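Telomerase reverse transcriptase (Takifugu rubripes, PDB 4LMO) binds telomerase RNA through the domain described here and, as the full catalytic subunit, extends chromosome ends by copying an RNA template into telomeric repeats. Local coordinates at residues L124-C129 / G211-L216; R18-F23 / V217-Y222. All blocks are in the same frame, centred on the assembly; numbering follows the deposited sequence.

Interaction 1 of 2, residues L124-C129 / G211-L216; sequences LFVREC and GFVVGL
Leu216 and Val126 carry about half of this helix-helix contact, each with CB directed toward the other helix. In Leu216, CG stands anti to the carbonyl carbon (chi1 -62°) and a trans chi2 extends the branch, so that CD1 reaches Cys129 and packs 3.8 Å from its CB. The CG2 methyl of Val126 flanks the same CD1 at 4.2 Å. Nearer the backbone, CB of Leu216 lies 4.1 Å from Phe125 CE2, approaching the ring obliquely. Phe125 holds CG anti to its own backbone N (chi1 164°), which swings the ring from the flank of its helix toward the partner. Cys129 SG rests over the rim of one face of that ring, 3.4 Å above its plane. Helices 119-133 and 191-220 belong to the mainly helical core of the telomerase RNA-binding domain; their segments 124-129 and 211-216 run roughly antiparallel, crossing at 138° with axes 10.3 Å apart at closest approach. Val126 and Val213, the closest pair of CA atoms, cross at about a right angle, and Val126 CG1 sits 3.8 Å from Val213 CG1 and equally near CG2, one methyl set against a fork of two. Phe212, also with CG anti to N, brings its ring to the end of the contact, where the carbonyl O of Cys129 meets the ring edge near its plane, 4.2 Å from CZ. Leu130 and Val133 of helix 119-133 also touch this ring, while Val152 of helix 142-158 packs against Val126 and Tyr88 of helix 88-93 against Cys129 and Leu216.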
loop_
_atom_site.group_PDB
_atom_site.type_symbol
_atom_site.label_atom_id
_atom_site.label_comp_id
_atom_site.label_asym_id
_atom_site.label_seq_id
_atom_site.Cartn_x
_atom_site.Cartn_y
_atom_site.Cartn_z
ATOM N N LEU A 124 4.659 -10.511 -6.163
ATOM C CA LEU A 124 4.945 -10.050 -7.524
ATOM C C LEU A 124 4.086 -8.843 -7.906
ATOM O O LEU A 124 4.596 -7.860 -8.446
ATOM C CB LEU A 124 4.782 -11.187 -8.540
ATOM C CG LEU A 124 5.768 -12.358 -8.458
ATOM C CD1 LEU A 124 5.292 -13.517 -9.324
ATOM C CD2 LEU A 124 7.183 -11.937 -8.839
ATOM N N PHE A 125 2.790 -8.921 -7.607
ATOM C CA PHE A 125 1.874 -7.797 -7.798
ATOM C C PHE A 125 2.320 -6.556 -7.025
ATOM O O PHE A 125 2.433 -5.471 -7.594
ATOM C CB PHE A 125 0.445 -8.176 -7.397
ATOM C CG PHE A 125 -0.462 -6.991 -7.193
ATOM C CD1 PHE A 125 -0.863 -6.207 -8.274
ATOM C CD2 PHE A 125 -0.906 -6.649 -5.918
ATOM C CE1 PHE A 125 -1.690 -5.111 -8.084
ATOM C CE2 PHE A 125 -1.735 -5.557 -5.725
ATOM C CZ PHE A 125 -2.131 -4.790 -6.810
ATOM N N VAL A 126 2.566 -6.727 -5.730
ATOM C CA VAL A 126 3.004 -5.630 -4.867
ATOM C C VAL A 126 4.361 -5.076 -5.310
ATOM O O VAL A 126 4.599 -3.866 -5.236
ATOM C CB VAL A 126 2.999 -6.061 -3.378
ATOM C CG1 VAL A 126 4.119 -5.399 -2.587
ATOM C CG2 VAL A 126 1.641 -5.773 -2.754
ATOM N N ARG A 127 5.229 -5.965 -5.793
ATOM C CA ARG A 127 6.547 -5.586 -6.299
ATOM C C ARG A 127 6.438 -4.708 -7.540
ATOM O O ARG A 127 7.137 -3.699 -7.652
ATOM C CB ARG A 127 7.383 -6.828 -6.617
ATOM C CG ARG A 127 8.863 -6.545 -6.821
ATOM C CD ARG A 127 9.551 -7.678 -7.561
ATOM N NE ARG A 127 9.201 -7.694 -8.980
ATOM C CZ ARG A 127 9.481 -8.692 -9.816
ATOM N NH1 ARG A 127 10.119 -9.776 -9.387
ATOM N NH2 ARG A 127 9.121 -8.607 -11.088
ATOM N N GLU A 128 5.563 -5.102 -8.467
ATOM C CA GLU A 128 5.336 -4.343 -9.698
ATOM C C GLU A 128 4.705 -2.983 -9.414
ATOM O O GLU A 128 4.994 -2.003 -10.105
ATOM C CB GLU A 128 4.471 -5.132 -10.689
ATOM C CG GLU A 128 5.135 -6.371 -11.284
ATOM C CD GLU A 128 6.504 -6.094 -11.881
ATOM O OE1 GLU A 128 6.667 -5.083 -12.596
ATOM O OE2 GLU A 128 7.426 -6.897 -11.637
ATOM N N CYS A 129 3.843 -2.936 -8.400
ATOM C CA CYS A 129 3.242 -1.687 -7.947
ATOM C C CYS A 129 4.292 -0.720 -7.400
ATOM O O CYS A 129 4.256 0.471 -7.706
ATOM C CB CYS A 129 2.165 -1.956 -6.897
ATOM S SG CYS A 129 0.671 -2.726 -7.556
ATOM N N GLY A 211 1.207 1.445 5.026
ATOM C CA GLY A 211 0.240 2.218 4.263
ATOM C C GLY A 211 0.089 1.714 2.845
ATOM O O GLY A 211 -1.013 1.362 2.421
ATOM N N PHE A 212 1.198 1.669 2.114
ATOM C CA PHE A 212 1.159 1.329 0.697
ATOM C C PHE A 212 0.975 -0.169 0.451
ATOM O O PHE A 212 -0.065 -0.588 -0.063
ATOM C CB PHE A 212 2.392 1.879 -0.044
ATOM C CG PHE A 212 2.270 1.833 -1.543
ATOM C CD1 PHE A 212 1.512 2.780 -2.222
ATOM C CD2 PHE A 212 2.911 0.842 -2.277
ATOM C CE1 PHE A 212 1.392 2.738 -3.603
ATOM C CE2 PHE A 212 2.798 0.793 -3.658
ATOM C CZ PHE A 212 2.035 1.741 -4.321
ATOM N N VAL A 213 1.968 -0.971 0.831
ATOM C CA VAL A 213 1.956 -2.411 0.551
ATOM C C VAL A 213 0.747 -3.126 1.157
ATOM O O VAL A 213 -0.014 -3.785 0.441
ATOM C CB VAL A 213 3.285 -3.084 0.965
ATOM C CG1 VAL A 213 3.157 -4.604 0.985
ATOM C CG2 VAL A 213 4.404 -2.652 0.025
ATOM N N VAL A 214 0.559 -2.973 2.465
ATOM C CA VAL A 214 -0.583 -3.577 3.162
ATOM C C VAL A 214 -1.921 -3.029 2.646
ATOM O O VAL A 214 -2.908 -3.765 2.558
ATOM C CB VAL A 214 -0.451 -3.425 4.694
ATOM C CG1 VAL A 214 -1.761 -3.734 5.405
ATOM C CG2 VAL A 214 0.662 -4.329 5.209
ATOM N N GLY A 215 -1.937 -1.747 2.289
ATOM C CA GLY A 215 -3.106 -1.120 1.667
ATOM C C GLY A 215 -3.554 -1.850 0.412
ATOM O O GLY A 215 -4.737 -2.145 0.243
ATOM N N LEU A 216 -2.598 -2.155 -0.458
ATOM C CA LEU A 216 -2.871 -2.885 -1.692
ATOM C C LEU A 216 -3.417 -4.281 -1.416
ATOM O O LEU A 216 -4.377 -4.717 -2.053
ATOM C CB LEU A 216 -1.606 -2.972 -2.548
ATOM C CG LEU A 216 -1.016 -1.637 -3.016
ATOM C CD1 LEU A 216 0.371 -1.842 -3.603
ATOM C CD2 LEU A 216 -1.936 -0.955 -4.016
#

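Interaction 2 of 2, residues R18-F23 / V217-Y222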
loop_
_atom_site.group_PDB
_atom_site.type_symbol
_atom_site.label_atom_id
_atom_site.label_comp_id
_atom_site.label_asym_id
_atom_site.label_seq_id
_atom_site.Cartn_x
_atom_site.Cartn_y
_atom_site.Cartn_z
ATOM N N ARG A 18 -12.627 -4.817 -1.275
ATOM C CA ARG A 18 -13.605 -4.180 -2.166
ATOM C C ARG A 18 -12.942 -3.459 -3.342
ATOM O O ARG A 18 -13.585 -2.668 -4.029
ATOM C CB ARG A 18 -14.484 -3.183 -1.392
ATOM C CG ARG A 18 -15.168 -3.731 -0.146
ATOM C CD ARG A 18 -16.443 -4.494 -0.461
ATOM N NE ARG A 18 -17.117 -4.908 0.768
ATOM C CZ ARG A 18 -18.295 -5.525 0.824
ATOM N NH1 ARG A 18 -18.966 -5.814 -0.285
ATOM N NH2 ARG A 18 -18.804 -5.852 2.004
ATOM N N GLY A 19 -11.661 -3.727 -3.569
ATOM C CA GLY A 19 -10.940 -3.100 -4.669
ATOM C C GLY A 19 -10.316 -1.759 -4.330
ATOM O O GLY A 19 -10.354 -1.309 -3.183
ATOM N N MET A 20 -9.770 -1.112 -5.356
ATOM C CA MET A 20 -8.904 0.056 -5.199
ATOM C C MET A 20 -9.594 1.366 -4.814
ATOM O O MET A 20 -8.921 2.332 -4.451
ATOM C CB MET A 20 -8.069 0.256 -6.466
ATOM C CG MET A 20 -7.003 -0.808 -6.672
ATOM S SD MET A 20 -5.784 -0.827 -5.344
ATOM C CE MET A 20 -4.813 0.616 -5.764
ATOM N N ARG A 21 -10.922 1.402 -4.879
ATOM C CA ARG A 21 -11.669 2.630 -4.600
ATOM C C ARG A 21 -11.448 3.152 -3.174
ATOM O O ARG A 21 -11.374 4.361 -2.958
ATOM C CB ARG A 21 -13.162 2.437 -4.883
ATOM C CG ARG A 21 -13.885 3.715 -5.283
ATOM C CD ARG A 21 -15.333 3.454 -5.678
ATOM N NE ARG A 21 -15.454 2.678 -6.913
ATOM C CZ ARG A 21 -15.532 3.203 -8.135
ATOM N NH1 ARG A 21 -15.501 4.520 -8.307
ATOM N NH2 ARG A 21 -15.641 2.407 -9.190
ATOM N N SER A 22 -11.328 2.239 -2.211
ATOM C CA SER A 22 -11.097 2.622 -0.816
ATOM C C SER A 22 -9.617 2.575 -0.408
ATOM O O SER A 22 -9.292 2.638 0.782
ATOM C CB SER A 22 -11.955 1.773 0.129
ATOM O OG SER A 22 -11.677 0.395 -0.027
ATOM N N PHE A 23 -8.728 2.477 -1.396
ATOM C CA PHE A 23 -7.284 2.515 -1.156
ATOM C C PHE A 23 -6.831 3.924 -0.779
ATOM O O PHE A 23 -7.295 4.908 -1.360
ATOM C CB PHE A 23 -6.524 2.013 -2.391
ATOM C CG PHE A 23 -5.027 2.125 -2.282
ATOM C CD1 PHE A 23 -4.322 1.375 -1.347
ATOM C CD2 PHE A 23 -4.319 2.967 -3.131
ATOM C CE1 PHE A 23 -2.942 1.474 -1.253
ATOM C CE2 PHE A 23 -2.938 3.065 -3.047
ATOM C CZ PHE A 23 -2.249 2.320 -2.104
ATOM N N VAL A 217 -2.798 -4.970 -0.461
ATOM C CA VAL A 217 -3.224 -6.302 -0.056
ATOM C C VAL A 217 -4.649 -6.254 0.508
ATOM O O VAL A 217 -5.498 -7.061 0.119
ATOM C CB VAL A 217 -2.226 -6.933 0.946
ATOM C CG1 VAL A 217 -2.695 -8.310 1.395
ATOM C CG2 VAL A 217 -0.840 -7.036 0.327
ATOM N N ARG A 218 -4.906 -5.294 1.401
ATOM C CA ARG A 218 -6.238 -5.090 1.988
ATOM C C ARG A 218 -7.326 -4.830 0.947
ATOM O O ARG A 218 -8.427 -5.372 1.050
ATOM C CB ARG A 218 -6.221 -3.939 3.000
ATOM C CG ARG A 218 -6.010 -4.369 4.443
ATOM C CD ARG A 218 -6.088 -3.200 5.422
ATOM N NE ARG A 218 -7.285 -2.374 5.232
ATOM C CZ ARG A 218 -8.486 -2.627 5.752
ATOM N NH1 ARG A 218 -8.688 -3.699 6.509
ATOM N NH2 ARG A 218 -9.496 -1.803 5.508
ATOM N N ALA A 219 -7.014 -4.004 -0.048
ATOM C CA ALA A 219 -7.988 -3.612 -1.063
ATOM C C ALA A 219 -8.257 -4.707 -2.101
ATOM O O ALA A 219 -9.415 -5.046 -2.364
ATOM C CB ALA A 219 -7.551 -2.322 -1.742
ATOM N N CYS A 220 -7.187 -5.266 -2.668
ATOM C CA CYS A 220 -7.283 -6.161 -3.825
ATOM C C CYS A 220 -7.547 -7.625 -3.487
ATOM O O CYS A 220 -7.938 -8.402 -4.358
ATOM C CB CYS A 220 -6.014 -6.060 -4.673
ATOM S SG CYS A 220 -5.651 -4.385 -5.235
ATOM N N PHE A 221 -7.328 -7.999 -2.232
ATOM C CA PHE A 221 -7.458 -9.389 -1.821
ATOM C C PHE A 221 -8.319 -9.537 -0.575
ATOM O O PHE A 221 -8.578 -8.561 0.133
ATOM C CB PHE A 221 -6.074 -9.999 -1.558
ATOM C CG PHE A 221 -5.168 -10.002 -2.756
ATOM C CD1 PHE A 221 -5.174 -11.070 -3.647
ATOM C CD2 PHE A 221 -4.299 -8.941 -2.991
ATOM C CE1 PHE A 221 -4.337 -11.075 -4.756
ATOM C CE2 PHE A 221 -3.460 -8.938 -4.095
ATOM C CZ PHE A 221 -3.478 -10.009 -4.979
ATOM N N TYR A 222 -8.768 -10.762 -0.322
ATOM C CA TYR A 222 -9.317 -11.117 0.975
ATOM C C TYR A 222 -8.674 -12.410 1.449
ATOM O O TYR A 222 -8.776 -13.446 0.790
ATOM C CB TYR A 222 -10.844 -11.250 0.940
ATOM C CG TYR A 222 -11.448 -11.479 2.311
ATOM C CD1 TYR A 222 -11.867 -10.407 3.097
ATOM C CD2 TYR A 222 -11.577 -12.766 2.834
ATOM C CE1 TYR A 222 -12.409 -10.611 4.356
ATOM C CE2 TYR A 222 -12.118 -12.979 4.093
ATOM C CZ TYR A 222 -12.534 -11.901 4.848
ATOM O OH TYR A 222 -13.075 -12.114 6.097
#
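Gly19 N donates a hydrogen bond to Ala219 O, 2.9 Å away, near the C-terminal end of helix 191-220, where the chain turns into strand 221-224. The donor stands well above the carbonyl plane. At Gly19 phi is positive (87°), and there a CB would jam against the preceding carbonyl, so a residue without a side chain suits the site. The backbones come within 4.7 Å at the CA atoms of Gly19 and Ala219, and the small methyl of Ala219 fits this closeness, its CB lying 3.3 Å from Gly19 O. Met20 extends along the side of helix 191-220. From CB, its CG stands anti to the carbonyl carbon and comes 4.1 Å from Cys220 SG. Bends at chi2 (-62°) and chi3 (-76°) fold the chain, bringing SD to 3.6 Å from Cys220 SG and 4.3 Å from Ala219 CB. The tip, CE, passes on to Leu216 one turn back. Tyr88 of helix 88-93 also touches Met20. A flexible, polarisable thioether can follow such a bent path, so one directional backbone bond ties the loop to the helix end, next to that of Gly17 with Arg218, while soft sulfur and methyl contacts fill in beside it.

Overall arrangement
Helix 191-220 supplies one side of both interactions in consecutive segments, and their centres lie about 11 Å apart. Interaction 1 is centred about 5 Å from the centre of the chain; interaction 2, further out, brings the loop after helix 6-15 onto the end of the same helix. They meet directly at Leu216, whose CD2 lies 3.7 Å from Met20 CE, and at Phe23, whose CE1 is 3.7 Å from Phe212 O. Leu216 thus faces helix 119-133 with one methyl and the loop with the other. Helix 6-15 holds the whole TFLY motif, Thr10 to Tyr15, which is involved in RNA binding, so interaction 2 joins the region just after that motif to the helical core.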